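Side-chain contact in YghZ aldo-keto reductase (Escherichia coli, PDB 3N6Q), which probably catalyses the NAD(P)H-dependent reduction of aldehydes and ketones, as other members of the aldo-keto reductase family do: residues B[43-48]-B[78-83]. Residues are numbered along the deposited sequence; the frame is centred on the assembly and turned at random. Where two conformers were deposited one is given.
With MG (magnesium ion), chain J.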
ATOM      1  N   GLU B  43      34.870   0.075  19.767  1.00 19.26           N
ATOM      2  CA  GLU B  43      35.359   1.420  20.122  1.00 19.77           C
ATOM      3  C   GLU B  43      36.005   2.134  18.944  1.00 19.21           C
ATOM      4  O   GLU B  43      35.833   3.348  18.811  1.00 19.68           O
ATOM      5  CB  GLU B  43      36.327   1.420  21.318  1.00 22.19           C
ATOM      6  CG  GLU B  43      35.559   1.309  22.664  1.00 28.14           C
ATOM      7  CD  GLU B  43      34.392   2.318  22.804  1.00 35.32           C
ATOM      8  OE1 GLU B  43      34.617   3.534  22.723  1.00 37.54           O
ATOM      9  OE2 GLU B  43      33.236   1.900  23.039  1.00 31.17           O
ATOM     10  N   SER B  44      36.731   1.387  18.112  1.00 20.20           N
ATOM     11  CA  SER B  44      37.338   1.958  16.888  1.00 22.98           C
ATOM     12  C   SER B  44      36.280   2.414  15.920  1.00 20.95           C
ATOM     13  O   SER B  44      36.379   3.498  15.330  1.00 20.93           O
ATOM     14  CB  SER B  44      38.209   0.915  16.191  1.00 25.64           C
ATOM     15  OG  SER B  44      39.240   0.488  17.075  1.00 34.46           O
ATOM     16  N   GLN B  45      35.283   1.554  15.694  1.00 18.75           N
ATOM     17  CA  GLN B  45      34.119   1.939  14.876  1.00 17.06           C
ATOM     18  C   GLN B  45      33.423   3.210  15.392  1.00 18.37           C
ATOM     19  O   GLN B  45      33.010   4.083  14.629  1.00 17.37           O
ATOM     20  CB  GLN B  45      33.139   0.749  14.808  1.00 16.93           C
ATOM     21  CG  GLN B  45      33.741  -0.565  14.344  1.00 16.45           C
ATOM     22  CD  GLN B  45      32.653  -1.634  14.282  1.00 16.39           C
ATOM     23  OE1 GLN B  45      31.485  -1.309  14.035  1.00 14.91           O
ATOM     24  NE2 GLN B  45      33.009  -2.876  14.520  1.00 17.97           N
ATOM     25  N   ARG B  46      33.239   3.316  16.711  1.00 15.15           N
ATOM     26  CA  ARG B  46      32.483   4.405  17.263  1.00 15.96           C
ATOM     27  C   ARG B  46      33.197   5.722  16.969  1.00 17.41           C
ATOM     28  O   ARG B  46      32.550   6.724  16.666  1.00 18.49           O
ATOM     29  CB  ARG B  46      32.378   4.259  18.818  1.00 16.85           C
ATOM     30  CG  ARG B  46      31.660   5.452  19.432  1.00 16.99           C
ATOM     31  CD  ARG B  46      31.704   5.406  20.990  1.00 20.67           C
ATOM     32  NE  ARG B  46      31.519   4.050  21.490  1.00 24.08           N
ATOM     33  CZ  ARG B  46      30.341   3.474  21.655  1.00 26.03           C
ATOM     34  NH1 ARG B  46      29.216   4.127  21.330  1.00 21.18           N
ATOM     35  NH2 ARG B  46      30.307   2.235  22.158  1.00 27.87           N
ATOM     36  N   ALA B  47      34.508   5.707  17.097  1.00 18.28           N
ATOM     37  CA  ALA B  47      35.326   6.932  16.903  1.00 19.07           C
ATOM     38  C   ALA B  47      35.226   7.421  15.449  1.00 20.28           C
ATOM     39  O   ALA B  47      35.096   8.671  15.198  1.00 20.23           O
ATOM     40  CB  ALA B  47      36.751   6.658  17.257  1.00 21.78           C
ATOM     41  N   ILE B  48      35.295   6.464  14.514  1.00 17.86           N
ATOM     42  CA  ILE B  48      35.063   6.737  13.091  1.00 17.64           C
ATOM     43  C   ILE B  48      33.703   7.374  12.795  1.00 16.52           C
ATOM     44  O   ILE B  48      33.634   8.414  12.090  1.00 19.29           O
ATOM     45  CB  ILE B  48      35.369   5.531  12.161  1.00 17.31           C
ATOM     46  CG1 ILE B  48      36.818   4.988  12.353  1.00 18.32           C
ATOM     47  CG2 ILE B  48      35.039   5.948  10.686  1.00 15.15           C
ATOM     48  CD1 ILE B  48      37.064   3.530  11.928  1.00 18.16           C
ATOM     49  N   GLY B  78      24.000  -0.634  13.446  1.00 16.57           N
ATOM     50  CA  GLY B  78      22.726  -0.476  14.185  1.00 18.17           C
ATOM     51  C   GLY B  78      22.930  -0.217  15.687  1.00 16.40           C
ATOM     52  O   GLY B  78      22.207   0.557  16.291  1.00 19.20           O
ATOM     53  N   ARG B  79      23.889  -0.880  16.276  1.00 19.25           N
ATOM     54  CA  ARG B  79      24.146  -0.693  17.726  1.00 18.99           C
ATOM     55  C   ARG B  79      24.613   0.728  17.988  1.00 19.41           C
ATOM     56  O   ARG B  79      24.203   1.386  18.972  1.00 19.56           O
ATOM     57  CB  ARG B  79      25.264  -1.621  18.132  1.00 19.09           C
ATOM     58  CG  ARG B  79      24.885  -3.101  18.127  1.00 31.08           C
ATOM     59  CD  ARG B  79      26.037  -3.936  18.705  1.00 47.57           C
ATOM     60  NE  ARG B  79      26.217  -3.687  20.151  1.00 55.79           N
ATOM     61  CZ  ARG B  79      27.223  -4.169  20.887  1.00 58.06           C
ATOM     62  NH1 ARG B  79      28.157  -4.953  20.341  1.00 58.67           N
ATOM     63  NH2 ARG B  79      27.296  -3.874  22.184  1.00 58.27           N
ATOM     64  N   LEU B  80      25.553   1.178  17.156  1.00 17.86           N
ATOM     65  CA  LEU B  80      26.109   2.535  17.340  1.00 17.83           C
ATOM     66  C   LEU B  80      25.085   3.597  17.062  1.00 18.61           C
ATOM     67  O   LEU B  80      25.081   4.653  17.758  1.00 19.51           O
ATOM     68  CB  LEU B  80      27.397   2.742  16.527  1.00 17.77           C
ATOM     69  CG  LEU B  80      28.529   1.832  16.989  1.00 17.09           C
ATOM     70  CD1 LEU B  80      29.681   1.941  15.969  1.00 19.47           C
ATOM     71  CD2 LEU B  80      29.012   2.270  18.386  1.00 20.74           C
ATOM     72  N   LEU B  81      24.161   3.340  16.109  1.00 18.54           N
ATOM     73  CA  LEU B  81      23.064   4.273  15.840  1.00 21.28           C
ATOM     74  C   LEU B  81      22.204   4.429  17.084  1.00 22.89           C
ATOM     75  O   LEU B  81      21.811   5.554  17.449  1.00 22.44           O
ATOM     76  CB  LEU B  81      22.160   3.795  14.713  1.00 23.15           C
ATOM     77  CG  LEU B  81      22.385   3.925  13.217  1.00 30.06           C
ATOM     78  CD1 LEU B  81      20.962   3.707  12.553  1.00 32.58           C
ATOM     79  CD2 LEU B  81      22.970   5.341  12.907  1.00 30.38           C
ATOM     80  N   ARG B  82      21.866   3.294  17.706  1.00 21.96           N
ATOM     81  CA  ARG B  82      21.046   3.324  18.917  0.50 23.03           C
ATOM     82  C   ARG B  82      21.786   3.996  20.066  1.00 22.50           C
ATOM     83  O   ARG B  82      21.182   4.742  20.834  1.00 26.06           O
ATOM     84  CB  ARG B  82      20.558   1.913  19.321  0.50 21.46           C
ATOM     85  CG  ARG B  82      19.411   1.413  18.455  0.50 22.26           C
ATOM     86  CD  ARG B  82      18.926  -0.023  18.820  0.50 27.02           C
ATOM     87  NE  ARG B  82      20.012  -0.999  18.919  0.50 28.19           N
ATOM     88  CZ  ARG B  82      20.291  -1.907  17.987  0.50 25.91           C
ATOM     89  NH1 ARG B  82      19.563  -2.004  16.889  0.50 27.83           N
ATOM     90  NH2 ARG B  82      21.281  -2.741  18.172  0.50 17.88           N
ATOM     91  N   GLU B  83      23.082   3.731  20.213  1.00 24.05           N
ATOM     92  CA  GLU B  83      23.847   4.265  21.355  1.00 22.93           C
ATOM     93  C   GLU B  83      24.129   5.768  21.204  1.00 25.70           C
ATOM     94  O   GLU B  83      23.889   6.557  22.143  1.00 23.46           O
ATOM     95  CB  GLU B  83      25.163   3.506  21.595  1.00 23.84           C
ATOM     96  CG  GLU B  83      25.011   2.137  22.348  1.00 24.11           C
ATOM     97  CD  GLU B  83      26.336   1.525  22.767  1.00 35.58           C
ATOM     98  OE1 GLU B  83      27.369   2.156  22.488  1.00 30.62           O
ATOM     99  OE2 GLU B  83      26.360   0.456  23.482  1.00 32.38           O
TER
HETATM  100 MG    MG J 401      27.763  -0.232  24.435  1.00 12.55          MG
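The guanidinium of R46 lies with one face over a methyl of L80, CD2 being 3.5 Å from NH1 and set toward the rim of the group, while its edge is bordered by two carboxylates, those of E83 and E43. Arginine suits this place because its flat, many-donor group can meet both acids in its plane and still offer a face to a methyl. On the E83 side the approach is end-on: NH1 and NH2 both donate to OE1, with NH1 2.9 Å from OE1, and the guanidinium and carboxylate planes are 10° apart. NH2 uses the syn lone pair of OE1, whereas NH1 arrives nearly along the C-O bond. E43, one helical turn before R46, is gripped side-on instead; NE and NH2 converge on its OE2 from the same face of the carboxylate, NH2 at 3.1 Å from OE2. NH1 also has D84 as a salt-bridge partner. With CG anti to the backbone N (chi1 176°) and a bend at chi3, the long arginine chain passes over L80 before its charge meets the acids. The contact joins helices 42-54 and 72-84, successive helices on the outside of the TIM barrel, following the parallel strands 24-31 and 59-61; the axes of the two short segments approach to 10.7 Å and cross at -61°. Replacing R46 by an alanine removes the guanidinium, so E43 would probably lose its salt-bridge partner and E83 its link to the neighbouring helix, keeping the magnesium ion. Leucine suits its place because its branches serve different neighbours: CD1 packs 3.8 Å from CB of Q45, CD2 meets the guanidinium, and L42 and L49 also touch the side chain. NE2 of Q45 bonds to the carbonyl of N40, while its OE1, near CD1 of L80, is buried without a polar partner in the model. Glutamate's two oxygens let E83 divide its work, for OE2 binds a magnesium ion at 1.8 Å, short for such a bond, a positive charge that together with R46 would be expected to keep the carboxylate ionised.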